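Local coordinates for protein CG14216 (Drosophila melanogaster, PDB 3P9Y) that removes phosphate from phosphoserine in the C-terminal domain of RNA polymerase II and probably acts in RNA processing and termination, at residues A[33-38]-A[162-167]; A[137-142]-A[170-175]; A[70-75]-A[83-88]. The protein carries 2 engineered substitutions. One frame throughout, in Å; residues are numbered along the deposited sequence.

Interaction 1 of 3, residues A[33-38]-A[162-167]; sequences KGFNVR and MINMMA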
ATOM      1  N   LYS A  33      10.989  -0.485   9.633  1.00 20.84           N
ATOM      2  CA  LYS A  33      11.428   0.798  10.184  1.00 22.52           C
ATOM      3  C   LYS A  33      10.602   1.209  11.406  1.00 22.17           C
ATOM      4  O   LYS A  33      10.716   2.331  11.887  1.00 23.89           O
ATOM      5  CB  LYS A  33      11.389   1.904   9.125  1.00 21.66           C
ATOM      6  CG  LYS A  33      12.291   1.651   7.923  1.00 22.89           C
ATOM      7  CD  LYS A  33      13.725   1.364   8.339  1.00 25.32           C
ATOM      8  CE  LYS A  33      14.634   1.176   7.132  1.00 29.06           C
ATOM      9  NZ  LYS A  33      16.001   0.706   7.523  1.00 31.66           N
ATOM     10  N   GLY A  34       9.767   0.302  11.900  1.00 22.54           N
ATOM     11  CA  GLY A  34       9.124   0.485  13.191  1.00 21.98           C
ATOM     12  C   GLY A  34       7.745   1.123  13.178  1.00 22.04           C
ATOM     13  O   GLY A  34       7.213   1.475  14.233  1.00 22.13           O
ATOM     14  N   PHE A  35       7.153   1.269  11.999  1.00 20.00           N
ATOM     15  CA  PHE A  35       5.839   1.894  11.893  1.00 20.72           C
ATOM     16  C   PHE A  35       4.688   0.909  12.070  1.00 20.36           C
ATOM     17  O   PHE A  35       4.801  -0.270  11.747  1.00 20.59           O
ATOM     18  CB  PHE A  35       5.707   2.626  10.555  1.00 19.00           C
ATOM     19  CG  PHE A  35       6.589   3.833  10.451  1.00 19.81           C
ATOM     20  CD1 PHE A  35       6.217   5.024  11.046  1.00 18.65           C
ATOM     21  CD2 PHE A  35       7.799   3.771   9.783  1.00 19.09           C
ATOM     22  CE1 PHE A  35       7.034   6.135  10.968  1.00 19.82           C
ATOM     23  CE2 PHE A  35       8.618   4.878   9.702  1.00 20.16           C
ATOM     24  CZ  PHE A  35       8.235   6.061  10.292  1.00 20.35           C
ATOM     25  N   ASN A  36       3.585   1.416  12.610  1.00 20.71           N
ATOM     26  CA  ASN A  36       2.325   0.690  12.667  1.00 20.72           C
ATOM     27  C   ASN A  36       1.641   0.789  11.310  1.00 19.55           C
ATOM     28  O   ASN A  36       1.016   1.799  11.007  1.00 18.29           O
ATOM     29  CB  ASN A  36       1.433   1.298  13.751  1.00 20.34           C
ATOM     30  CG  ASN A  36       0.044   0.674  13.801  1.00 22.51           C
ATOM     31  OD1 ASN A  36      -0.246  -0.297  13.103  1.00 22.65           O
ATOM     32  ND2 ASN A  36      -0.819   1.236  14.636  1.00 23.28           N
ATOM     33  N   VAL A  37       1.766  -0.248  10.488  1.00 19.42           N
ATOM     34  CA  VAL A  37       1.287  -0.171   9.114  1.00 18.55           C
ATOM     35  C   VAL A  37       0.383  -1.349   8.747  1.00 19.29           C
ATOM     36  O   VAL A  37       0.616  -2.485   9.168  1.00 19.98           O
ATOM     37  CB  VAL A  37       2.482  -0.080   8.124  1.00 18.07           C
ATOM     38  CG1 VAL A  37       3.444  -1.252   8.327  1.00 17.93           C
ATOM     39  CG2 VAL A  37       1.993  -0.015   6.678  1.00 16.40           C
ATOM     40  N   ARG A  38      -0.658  -1.054   7.970  1.00 17.91           N
ATOM     41  CA  ARG A  38      -1.531  -2.071   7.388  1.00 18.20           C
ATOM     42  C   ARG A  38      -1.633  -1.789   5.897  1.00 17.33           C
ATOM     43  O   ARG A  38      -1.375  -0.673   5.467  1.00 17.28           O
ATOM     44  CB  ARG A  38      -2.923  -2.035   8.029  1.00 20.22           C
ATOM     45  CG  ARG A  38      -2.934  -2.392   9.504  1.00 23.90           C
ATOM     46  CD  ARG A  38      -4.350  -2.500  10.046  1.00 28.41           C
ATOM     47  NE  ARG A  38      -4.383  -3.063  11.394  1.00 34.54           N
ATOM     48  CZ  ARG A  38      -4.177  -2.365  12.507  1.00 37.56           C
ATOM     49  NH1 ARG A  38      -3.915  -1.063  12.448  1.00 35.72           N
ATOM     50  NH2 ARG A  38      -4.232  -2.972  13.687  1.00 40.77           N
ATOM     51  N   MET A 162       8.863   9.715   3.256  1.00 14.91           N
ATOM     52  CA  MET A 162       7.766  10.655   3.446  1.00 16.36           C
ATOM     53  C   MET A 162       7.132  10.484   4.825  1.00 17.18           C
ATOM     54  O   MET A 162       6.893  11.462   5.528  1.00 17.45           O
ATOM     55  CB  MET A 162       6.706  10.466   2.369  1.00 16.21           C
ATOM     56  CG  MET A 162       5.576  11.465   2.488  1.00 18.12           C
ATOM     57  SD  MET A 162       4.306  11.259   1.232  1.00 17.59           S
ATOM     58  CE  MET A 162       3.527   9.737   1.771  1.00 16.01           C
ATOM     59  N   ILE A 163       6.858   9.239   5.208  1.00 16.11           N
ATOM     60  CA  ILE A 163       6.211   8.964   6.487  1.00 17.96           C
ATOM     61  C   ILE A 163       7.145   9.339   7.635  1.00 17.21           C
ATOM     62  O   ILE A 163       6.720   9.899   8.634  1.00 16.72           O
ATOM     63  CB  ILE A 163       5.802   7.483   6.621  1.00 17.26           C
ATOM     64  CG1 ILE A 163       4.804   7.092   5.525  1.00 17.00           C
ATOM     65  CG2 ILE A 163       5.208   7.221   8.001  1.00 17.34           C
ATOM     66  CD1 ILE A 163       3.430   7.733   5.666  1.00 18.14           C
ATOM     67  N   ASN A 164       8.425   9.026   7.479  1.00 16.22           N
ATOM     68  CA  ASN A 164       9.421   9.383   8.474  1.00 18.17           C
ATOM     69  C   ASN A 164       9.409  10.887   8.740  1.00 17.87           C
ATOM     70  O   ASN A 164       9.461  11.318   9.885  1.00 17.66           O
ATOM     71  CB  ASN A 164      10.808   8.933   8.013  1.00 18.51           C
ATOM     72  CG  ASN A 164      11.844   9.035   9.106  1.00 23.97           C
ATOM     73  OD1 ASN A 164      11.685   8.459  10.189  1.00 26.64           O
ATOM     74  ND2 ASN A 164      12.922   9.769   8.833  1.00 23.85           N
ATOM     75  N   MET A 165       9.321  11.675   7.672  1.00 16.74           N
ATOM     76  CA  MET A 165       9.297  13.128   7.775  1.00 17.63           C
ATOM     77  C   MET A 165       8.076  13.592   8.574  1.00 18.00           C
ATOM     78  O   MET A 165       8.176  14.425   9.482  1.00 17.69           O
ATOM     79  CB  MET A 165       9.277  13.747   6.370  1.00 17.60           C
ATOM     80  CG  MET A 165       9.047  15.257   6.338  1.00 20.03           C
ATOM     81  SD  MET A 165       8.832  15.908   4.658  1.00 20.97           S
ATOM     82  CE  MET A 165       7.355  15.034   4.149  1.00 16.94           C
ATOM     83  N   MET A 166       6.922  13.037   8.241  1.00 16.74           N
ATOM     84  CA  MET A 166       5.683  13.439   8.880  1.00 18.63           C
ATOM     85  C   MET A 166       5.612  12.977  10.330  1.00 17.49           C
ATOM     86  O   MET A 166       4.974  13.626  11.154  1.00 17.61           O
ATOM     87  CB  MET A 166       4.502  12.913   8.074  1.00 19.56           C
ATOM     88  CG  MET A 166       4.402  13.601   6.721  1.00 22.07           C
ATOM     89  SD  MET A 166       3.112  12.907   5.694  1.00 29.27           S
ATOM     90  CE  MET A 166       3.624  11.195   5.607  1.00146.33           C
ATOM     91  N   ALA A 167       6.294  11.878  10.638  1.00 17.34           N
ATOM     92  CA  ALA A 167       6.314  11.330  11.991  1.00 18.77           C
ATOM     93  C   ALA A 167       7.085  12.242  12.936  1.00 19.14           C
ATOM     94  O   ALA A 167       6.877  12.208  14.145  1.00 20.35           O
ATOM     95  CB  ALA A 167       6.927   9.928  11.995  1.00 17.53           C
TER
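Phe35 lays one face of its ring over the branch methyl of Ile163, and this pair, together with Ala167, makes up most of the buried contact between the turn leading into strand 36-41 and the end part of helix 149-167. Ile163 CG2 sits 4.0 Å from the centroid of the Phe35 ring and 23° off the ring normal, a CH-pi contact displaced toward the rim, where Phe35 CE1 is its closest atom at 3.6 Å. The methyl comes over that face because CG2 lies opposite the backbone N of Ile163; the end of the side chain leads away, and Ile163 also touches Ile111 and Val113 of strand 111-114. One helical turn on, Ala167 CB meets the ring at its edge and in its plane, 3.9 Å from Phe35 CE1. Asn164 comes against Phe35 CZ obliquely with its CA, at 4.0 Å. With an alanine at Phe35, the Ile163 methyl would probably lose its aromatic cover and a gap would be likely to open between this turn and helix 149-167. The ring touches Leu30 of helix 22-32 and Asp6. Just before it, Gly34, with phi 93°, is the C-prime residue of a Schellman motif that closes helix 22-32, its N bonding to Ala31 O and Phe35 N to Leu30 O. The chain turns from helix into an edge strand of the mixed sheet, in the alpha/beta architecture of a low-molecular-weight-PTP-like fold.

Interaction 2 of 3, residues A[137-142]-A[170-175]; sequences PVHVLN and TDLDND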
ATOM      1  N   PRO A 137      -9.466  13.617  11.853  1.00 29.81           N
ATOM      2  CA  PRO A 137      -8.869  13.838  10.533  1.00 28.48           C
ATOM      3  C   PRO A 137      -7.970  12.679  10.106  1.00 25.72           C
ATOM      4  O   PRO A 137      -7.277  12.087  10.936  1.00 25.31           O
ATOM      5  CB  PRO A 137      -8.027  15.108  10.725  1.00 28.11           C
ATOM      6  CG  PRO A 137      -8.403  15.662  12.063  1.00 30.39           C
ATOM      7  CD  PRO A 137      -8.895  14.510  12.873  1.00 29.92           C
ATOM      8  N   VAL A 138      -8.007  12.360   8.819  1.00 24.21           N
ATOM      9  CA  VAL A 138      -7.093  11.398   8.219  1.00 21.63           C
ATOM     10  C   VAL A 138      -6.549  12.000   6.931  1.00 20.67           C
ATOM     11  O   VAL A 138      -7.300  12.577   6.144  1.00 19.48           O
ATOM     12  CB  VAL A 138      -7.789  10.060   7.911  1.00 22.69           C
ATOM     13  CG1 VAL A 138      -9.003  10.276   7.021  1.00 23.95           C
ATOM     14  CG2 VAL A 138      -6.807   9.091   7.266  1.00 20.01           C
ATOM     15  N   HIS A 139      -5.242  11.883   6.723  1.00 17.05           N
ATOM     16  CA  HIS A 139      -4.615  12.451   5.537  1.00 17.47           C
ATOM     17  C   HIS A 139      -4.368  11.383   4.483  1.00 16.44           C
ATOM     18  O   HIS A 139      -3.625  10.442   4.717  1.00 15.55           O
ATOM     19  CB  HIS A 139      -3.294  13.114   5.908  1.00 16.49           C
ATOM     20  CG  HIS A 139      -3.437  14.229   6.894  1.00 18.72           C
ATOM     21  ND1 HIS A 139      -3.934  15.467   6.552  1.00 18.43           N
ATOM     22  CD2 HIS A 139      -3.147  14.291   8.214  1.00 17.91           C
ATOM     23  CE1 HIS A 139      -3.949  16.244   7.620  1.00 19.68           C
ATOM     24  NE2 HIS A 139      -3.473  15.555   8.640  1.00 18.98           N
ATOM     25  N   VAL A 140      -4.995  11.530   3.323  1.00 15.36           N
ATOM     26  CA  VAL A 140      -4.745  10.626   2.210  1.00 15.07           C
ATOM     27  C   VAL A 140      -3.690  11.256   1.301  1.00 16.01           C
ATOM     28  O   VAL A 140      -3.826  12.404   0.871  1.00 15.60           O
ATOM     29  CB  VAL A 140      -6.044  10.316   1.433  1.00 15.84           C
ATOM     30  CG1 VAL A 140      -5.804   9.244   0.390  1.00 14.42           C
ATOM     31  CG2 VAL A 140      -7.132   9.869   2.402  1.00 15.63           C
ATOM     32  N   LEU A 141      -2.624  10.505   1.034  1.00 15.04           N
ATOM     33  CA  LEU A 141      -1.501  10.996   0.249  1.00 14.05           C
ATOM     34  C   LEU A 141      -1.206  10.028  -0.884  1.00 15.19           C
ATOM     35  O   LEU A 141      -1.066   8.827  -0.651  1.00 14.38           O
ATOM     36  CB  LEU A 141      -0.262  11.113   1.135  1.00 14.78           C
ATOM     37  CG  LEU A 141      -0.407  11.978   2.386  1.00 15.53           C
ATOM     38  CD1 LEU A 141       0.766  11.751   3.332  1.00 16.97           C
ATOM     39  CD2 LEU A 141      -0.522  13.450   2.001  1.00 14.88           C
ATOM     40  N   ASN A 142      -1.114  10.534  -2.108  1.00 14.81           N
ATOM     41  CA  ASN A 142      -0.773   9.682  -3.238  1.00 15.65           C
ATOM     42  C   ASN A 142       0.659   9.895  -3.665  1.00 15.32           C
ATOM     43  O   ASN A 142       1.085  11.022  -3.904  1.00 14.72           O
ATOM     44  CB  ASN A 142      -1.681   9.936  -4.438  1.00 15.23           C
ATOM     45  CG  ASN A 142      -1.406   8.969  -5.577  1.00 16.36           C
ATOM     46  OD1 ASN A 142      -1.801   7.802  -5.528  1.00 15.31           O
ATOM     47  ND2 ASN A 142      -0.714   9.447  -6.601  1.00 16.68           N
ATOM     48  N   THR A 170       5.307  17.442  15.445  1.00 21.50           N
ATOM     49  CA  THR A 170       4.608  17.422  16.725  1.00 24.27           C
ATOM     50  C   THR A 170       3.169  17.926  16.601  1.00 24.72           C
ATOM     51  O   THR A 170       2.416  17.901  17.572  1.00 26.16           O
ATOM     52  CB  THR A 170       5.350  18.259  17.785  1.00 26.30           C
ATOM     53  OG1 THR A 170       5.518  19.601  17.313  1.00 25.11           O
ATOM     54  CG2 THR A 170       6.716  17.659  18.072  1.00 28.08           C
ATOM     55  N   ASP A 171       2.795  18.391  15.412  1.00 23.60           N
ATOM     56  CA  ASP A 171       1.402  18.749  15.121  1.00 23.48           C
ATOM     57  C   ASP A 171       1.150  18.610  13.629  1.00 22.86           C
ATOM     58  O   ASP A 171       1.127  19.599  12.896  1.00 20.95           O
ATOM     59  CB  ASP A 171       1.094  20.179  15.562  1.00 24.48           C
ATOM     60  CG  ASP A 171      -0.368  20.552  15.360  1.00 25.52           C
ATOM     61  OD1 ASP A 171      -1.174  19.696  14.927  1.00 26.08           O
ATOM     62  OD2 ASP A 171      -0.721  21.713  15.641  1.00 28.39           O
ATOM     63  N   LEU A 172       0.952  17.371  13.193  1.00 22.22           N
ATOM     64  CA  LEU A 172       0.902  17.045  11.778  1.00 20.29           C
ATOM     65  C   LEU A 172      -0.126  17.881  11.015  1.00 21.09           C
ATOM     66  O   LEU A 172       0.152  18.344   9.913  1.00 19.47           O
ATOM     67  CB  LEU A 172       0.603  15.559  11.601  1.00 21.20           C
ATOM     68  CG  LEU A 172       0.684  15.032  10.171  1.00 19.45           C
ATOM     69  CD1 LEU A 172       2.065  15.292   9.576  1.00 19.45           C
ATOM     70  CD2 LEU A 172       0.355  13.550  10.137  1.00 20.21           C
ATOM     71  N   ASP A 173      -1.303  18.081  11.602  1.00 20.43           N
ATOM     72  CA  ASP A 173      -2.393  18.777  10.921  1.00 21.66           C
ATOM     73  C   ASP A 173      -2.001  20.175  10.451  1.00 21.70           C
ATOM     74  O   ASP A 173      -2.435  20.615   9.392  1.00 20.97           O
ATOM     75  CB  ASP A 173      -3.621  18.874  11.831  1.00 23.82           C
ATOM     76  CG  ASP A 173      -4.336  17.546  11.993  1.00 25.61           C
ATOM     77  OD1 ASP A 173      -4.029  16.602  11.238  1.00 25.18           O
ATOM     78  OD2 ASP A 173      -5.208  17.442  12.876  1.00 28.74           O
ATOM     79  N   ASN A 174      -1.198  20.874  11.246  1.00 21.85           N
ATOM     80  CA  ASN A 174      -0.787  22.236  10.916  1.00 22.64           C
ATOM     81  C   ASN A 174       0.555  22.305  10.188  1.00 21.48           C
ATOM     82  O   ASN A 174       0.925  23.360   9.674  1.00 22.22           O
ATOM     83  CB  ASN A 174      -0.725  23.098  12.184  1.00 24.26           C
ATOM     84  CG  ASN A 174      -2.094  23.312  12.816  1.00 28.05           C
ATOM     85  OD1 ASN A 174      -3.117  23.319  12.128  1.00 28.63           O
ATOM     86  ND2 ASN A 174      -2.116  23.488  14.131  1.00 26.30           N
ATOM     87  N   ASP A 175       1.282  21.190  10.159  1.00 20.21           N
ATOM     88  CA  ASP A 175       2.594  21.130   9.511  1.00 19.83           C
ATOM     89  C   ASP A 175       2.535  20.478   8.134  1.00 17.80           C
ATOM     90  O   ASP A 175       3.397  20.713   7.294  1.00 16.79           O
ATOM     91  CB  ASP A 175       3.572  20.300  10.354  1.00 20.63           C
ATOM     92  CG  ASP A 175       4.135  21.062  11.537  1.00 22.37           C
ATOM     93  OD1 ASP A 175       3.848  22.265  11.673  1.00 22.44           O
ATOM     94  OD2 ASP A 175       4.875  20.447  12.330  1.00 23.30           O
TER
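Pro137, at the start of strand 137-142, sets its ring CG 3.7 Å from OD2 of Asp173, crossing that side chain at about a right angle. Val138 points away from helix 172-187, whereas His139 points toward it and gives the contact its polar core: NE2 donates to Asp173 OD1 at 2.9 Å, with an N-H...O angle of 154°. The carboxylate oxygen is met nearly along its C-O axis and lies 15° out of the imidazole plane, while ring and carboxylate planes stand 66° apart. Asp173 belongs to the first turn of its helix, and its first torsion puts CG beside its own backbone N, from where OD1 reaches across to the strand. This is a His-carboxylate hydrogen bond between a strand of the mixed sheet and the helix packed on one of its faces. The other ring nitrogen, ND1, is hydrogen-bonded to NE2 of His193 on strand 192-197, so both nitrogens of His139 are engaged and its rotation is fixed. The carboxylate would probably stabilise the proton on NE2. Leu172 CD2 approaches the ring obliquely, 4.1 Å from His139 CD2, and the same leucine also touches Ile111 and Met166.

Interaction 3 of 3, residues A[70-75]-A[83-88]; sequences RDLESK and NGLLHM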
ATOM      1  N   ARG A  70       0.324 -21.931  -4.170  1.00 35.10           N
ATOM      2  CA  ARG A  70       0.162 -23.326  -4.560  1.00 38.28           C
ATOM      3  C   ARG A  70      -0.461 -23.407  -5.941  1.00 37.08           C
ATOM      4  O   ARG A  70      -0.058 -24.223  -6.767  1.00 38.11           O
ATOM      5  CB  ARG A  70      -0.721 -24.064  -3.555  1.00 42.73           C
ATOM      6  CG  ARG A  70      -0.033 -24.387  -2.241  1.00 49.95           C
ATOM      7  CD  ARG A  70      -1.034 -24.838  -1.188  1.00 60.87           C
ATOM      8  NE  ARG A  70      -0.376 -25.323   0.023  1.00 74.30           N
ATOM      9  CZ  ARG A  70      -0.075 -26.598   0.258  1.00 86.33           C
ATOM     10  NH1 ARG A  70      -0.374 -27.537  -0.632  1.00 86.48           N
ATOM     11  NH2 ARG A  70       0.525 -26.937   1.390  1.00 92.69           N
ATOM     12  N   ASP A  71      -1.439 -22.541  -6.187  1.00 36.21           N
ATOM     13  CA  ASP A  71      -2.163 -22.534  -7.450  1.00 37.03           C
ATOM     14  C   ASP A  71      -1.228 -22.311  -8.636  1.00 38.71           C
ATOM     15  O   ASP A  71      -1.303 -23.023  -9.637  1.00 39.14           O
ATOM     16  CB  ASP A  71      -3.231 -21.445  -7.433  1.00 36.91           C
ATOM     17  CG  ASP A  71      -4.157 -21.526  -8.625  1.00 38.54           C
ATOM     18  OD1 ASP A  71      -4.664 -22.633  -8.906  1.00 41.42           O
ATOM     19  OD2 ASP A  71      -4.379 -20.488  -9.279  1.00 36.67           O
ATOM     20  N   LEU A  72      -0.350 -21.321  -8.523  1.00 36.89           N
ATOM     21  CA  LEU A  72       0.544 -20.972  -9.618  1.00 36.87           C
ATOM     22  C   LEU A  72       1.678 -21.984  -9.730  1.00 38.77           C
ATOM     23  O   LEU A  72       2.222 -22.204 -10.810  1.00 39.63           O
ATOM     24  CB  LEU A  72       1.120 -19.569  -9.417  1.00 36.36           C
ATOM     25  CG  LEU A  72       0.113 -18.416  -9.358  1.00 35.64           C
ATOM     26  CD1 LEU A  72       0.841 -17.092  -9.199  1.00 32.57           C
ATOM     27  CD2 LEU A  72      -0.771 -18.396 -10.598  1.00 37.06           C
ATOM     28  N   GLU A  73       2.035 -22.592  -8.606  1.00 38.35           N
ATOM     29  CA  GLU A  73       3.126 -23.555  -8.574  1.00 39.71           C
ATOM     30  C   GLU A  73       2.756 -24.791  -9.383  1.00 40.90           C
ATOM     31  O   GLU A  73       3.558 -25.299 -10.166  1.00 42.14           O
ATOM     32  CB  GLU A  73       3.444 -23.946  -7.130  1.00 39.67           C
ATOM     33  CG  GLU A  73       4.719 -24.752  -6.976  1.00 40.38           C
ATOM     34  CD  GLU A  73       5.024 -25.086  -5.529  1.00 41.11           C
ATOM     35  OE1 GLU A  73       4.071 -25.196  -4.725  1.00 39.65           O
ATOM     36  OE2 GLU A  73       6.219 -25.241  -5.196  1.00 40.10           O
ATOM     37  N   SER A  74       1.528 -25.265  -9.195  1.00 41.70           N
ATOM     38  CA  SER A  74       1.048 -26.443  -9.903  1.00 41.91           C
ATOM     39  C   SER A  74       0.778 -26.115 -11.367  1.00 42.73           C
ATOM     40  O   SER A  74       0.945 -26.967 -12.236  1.00 42.92           O
ATOM     41  CB  SER A  74      -0.215 -26.997  -9.238  1.00 41.14           C
ATOM     42  OG  SER A  74      -1.270 -26.054  -9.270  1.00 42.41           O
ATOM     43  N   LYS A  75       0.366 -24.880 -11.638  1.00 42.72           N
ATOM     44  CA  LYS A  75       0.148 -24.438 -13.013  1.00 42.05           C
ATOM     45  C   LYS A  75       1.438 -24.557 -13.808  1.00 42.78           C
ATOM     46  O   LYS A  75       1.478 -25.209 -14.850  1.00 44.53           O
ATOM     47  CB  LYS A  75      -0.342 -22.988 -13.052  1.00 41.84           C
ATOM     48  CG  LYS A  75      -1.852 -22.827 -12.940  1.00 44.01           C
ATOM     49  CD  LYS A  75      -2.258 -21.368 -13.107  1.00 42.13           C
ATOM     50  CE  LYS A  75      -3.753 -21.217 -13.352  1.00 44.02           C
ATOM     51  NZ  LYS A  75      -4.574 -21.765 -12.239  1.00 44.27           N
ATOM     52  N   ASN A  83       9.433 -15.235 -13.377  1.00 40.01           N
ATOM     53  CA  ASN A  83       8.797 -13.929 -13.490  1.00 39.86           C
ATOM     54  C   ASN A  83       8.597 -13.264 -12.124  1.00 38.79           C
ATOM     55  O   ASN A  83       8.179 -12.110 -12.049  1.00 38.80           O
ATOM     56  CB  ASN A  83       7.470 -14.034 -14.243  1.00 38.18           C
ATOM     57  CG  ASN A  83       6.389 -14.706 -13.429  1.00 37.97           C
ATOM     58  OD1 ASN A  83       6.605 -15.086 -12.279  1.00 37.18           O
ATOM     59  ND2 ASN A  83       5.210 -14.853 -14.023  1.00 38.23           N
ATOM     60  N   GLY A  84       8.884 -14.000 -11.053  1.00 36.94           N
ATOM     61  CA  GLY A  84       8.964 -13.420  -9.722  1.00 35.83           C
ATOM     62  C   GLY A  84       7.739 -13.540  -8.828  1.00 32.00           C
ATOM     63  O   GLY A  84       7.783 -13.123  -7.672  1.00 29.54           O
ATOM     64  N   LEU A  85       6.653 -14.112  -9.340  1.00 31.46           N
ATOM     65  CA  LEU A  85       5.395 -14.142  -8.596  1.00 29.94           C
ATOM     66  C   LEU A  85       5.445 -15.025  -7.351  1.00 28.64           C
ATOM     67  O   LEU A  85       4.850 -14.691  -6.334  1.00 26.42           O
ATOM     68  CB  LEU A  85       4.239 -14.585  -9.495  1.00 31.95           C
ATOM     69  CG  LEU A  85       3.956 -13.712 -10.721  1.00 33.52           C
ATOM     70  CD1 LEU A  85       2.569 -14.011 -11.274  1.00 32.54           C
ATOM     71  CD2 LEU A  85       4.081 -12.236 -10.386  1.00 32.50           C
ATOM     72  N   LEU A  86       6.143 -16.153  -7.420  1.00 29.95           N
ATOM     73  CA  LEU A  86       6.214 -17.050  -6.271  1.00 29.27           C
ATOM     74  C   LEU A  86       6.978 -16.401  -5.116  1.00 28.29           C
ATOM     75  O   LEU A  86       6.592 -16.540  -3.959  1.00 26.80           O
ATOM     76  CB  LEU A  86       6.836 -18.393  -6.657  1.00 32.37           C
ATOM     77  CG  LEU A  86       5.972 -19.264  -7.580  1.00 33.79           C
ATOM     78  CD1 LEU A  86       6.607 -20.627  -7.799  1.00 36.00           C
ATOM     79  CD2 LEU A  86       4.564 -19.422  -7.018  1.00 32.53           C
ATOM     80  N   HIS A  87       8.046 -15.676  -5.428  1.00 29.10           N
ATOM     81  CA  HIS A  87       8.788 -14.973  -4.389  1.00 28.47           C
ATOM     82  C   HIS A  87       7.934 -13.858  -3.797  1.00 27.42           C
ATOM     83  O   HIS A  87       7.911 -13.666  -2.585  1.00 26.66           O
ATOM     84  CB  HIS A  87      10.096 -14.391  -4.919  1.00 30.23           C
ATOM     85  CG  HIS A  87      10.785 -13.492  -3.938  1.00 32.00           C
ATOM     86  ND1 HIS A  87      11.252 -13.942  -2.722  1.00 31.52           N
ATOM     87  CD2 HIS A  87      11.068 -12.169  -3.984  1.00 33.84           C
ATOM     88  CE1 HIS A  87      11.802 -12.936  -2.064  1.00 30.79           C
ATOM     89  NE2 HIS A  87      11.705 -11.850  -2.809  1.00 33.46           N
ATOM     90  N   MET A  88       7.231 -13.126  -4.655  1.00 26.29           N
ATOM     91  CA  MET A  88       6.343 -12.068  -4.192  1.00 25.94           C
ATOM     92  C   MET A  88       5.306 -12.634  -3.229  1.00 23.95           C
ATOM     93  O   MET A  88       5.066 -12.074  -2.164  1.00 22.10           O
ATOM     94  CB  MET A  88       5.642 -11.391  -5.373  1.00 24.84           C
ATOM     95  CG  MET A  88       4.624 -10.332  -4.966  1.00 22.83           C
ATOM     96  SD  MET A  88       3.838  -9.539  -6.390  1.00 22.82           S
ATOM     97  CE  MET A  88       5.248  -8.724  -7.134  1.00 25.75           C
TER
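Leu72 meets Leu85 and Leu86 through methyl and methylene groups alone, joining helix 65-82 to the first turn of helix 85-95. Its CD1 lies 4.1 Å from Leu85 CD1, the two side chains running at a slant to each other, while its CB receives Leu86 CD2 at 4.2 Å. Leu86 does not aim its CB at the facing helix, yet with chi1 -69° its CG sits beside the backbone N, and CD2, the branch folded back toward its own backbone, reaches CB of Leu72, where it also lies 4.4 Å from Glu73 N. One leucine is therefore touched at its tip by Leu85 and at its base by Leu86.

Asn83 and Gly84 shape the start of helix 85-95. Asn83 OD1 accepts from Leu85 N at 3.1 Å in an Asx turn, with an N-H...O angle of 169° and the donor above the carbonyl plane. Gly84 between them, with phi 98°, is the N-cap of helix 85-95, and its backbone angles would jam a CB against the carbonyl O of Asn83. Along helix 65-82, Lys75 NZ forms a salt bridge with Asp71 OD2 at 3.2 Å, met from above the carboxylate plane, and Tyr59 OH bonds the same oxygen to strand 57-59. Tyr80 packs on both Leu72 and Leu85, closing the helical hairpin. Leu85 and Met88 also touch an apolar side chain of the bound peptide. With no hydrogen bond across the pair of segments, the hairpin contact depends on apolar fit, and Leu85, one of its leucines, also packs on the peptide.

How the interactions relate
Interactions 1 and 2 lie on the same side of the chain's centre, about 13 Å apart between centres, and both reach the mixed sheet. They touch each other: Met166 SD of helix 149-167 lies 3.5 Å from Leu141 CD1 of strand 137-142. Interaction 1 is buried and apolar, built on an aromatic ring; interaction 2 is partly buried, and a charged side chain at the protein surface holds a buried histidine. Interaction 3 stands apart on the opposite side of the centre, about 30 Å from interaction 1 and about 38 Å from interaction 2 between centres. It too is buried and apolar, but joins two successive helices and lies beside the bound peptide.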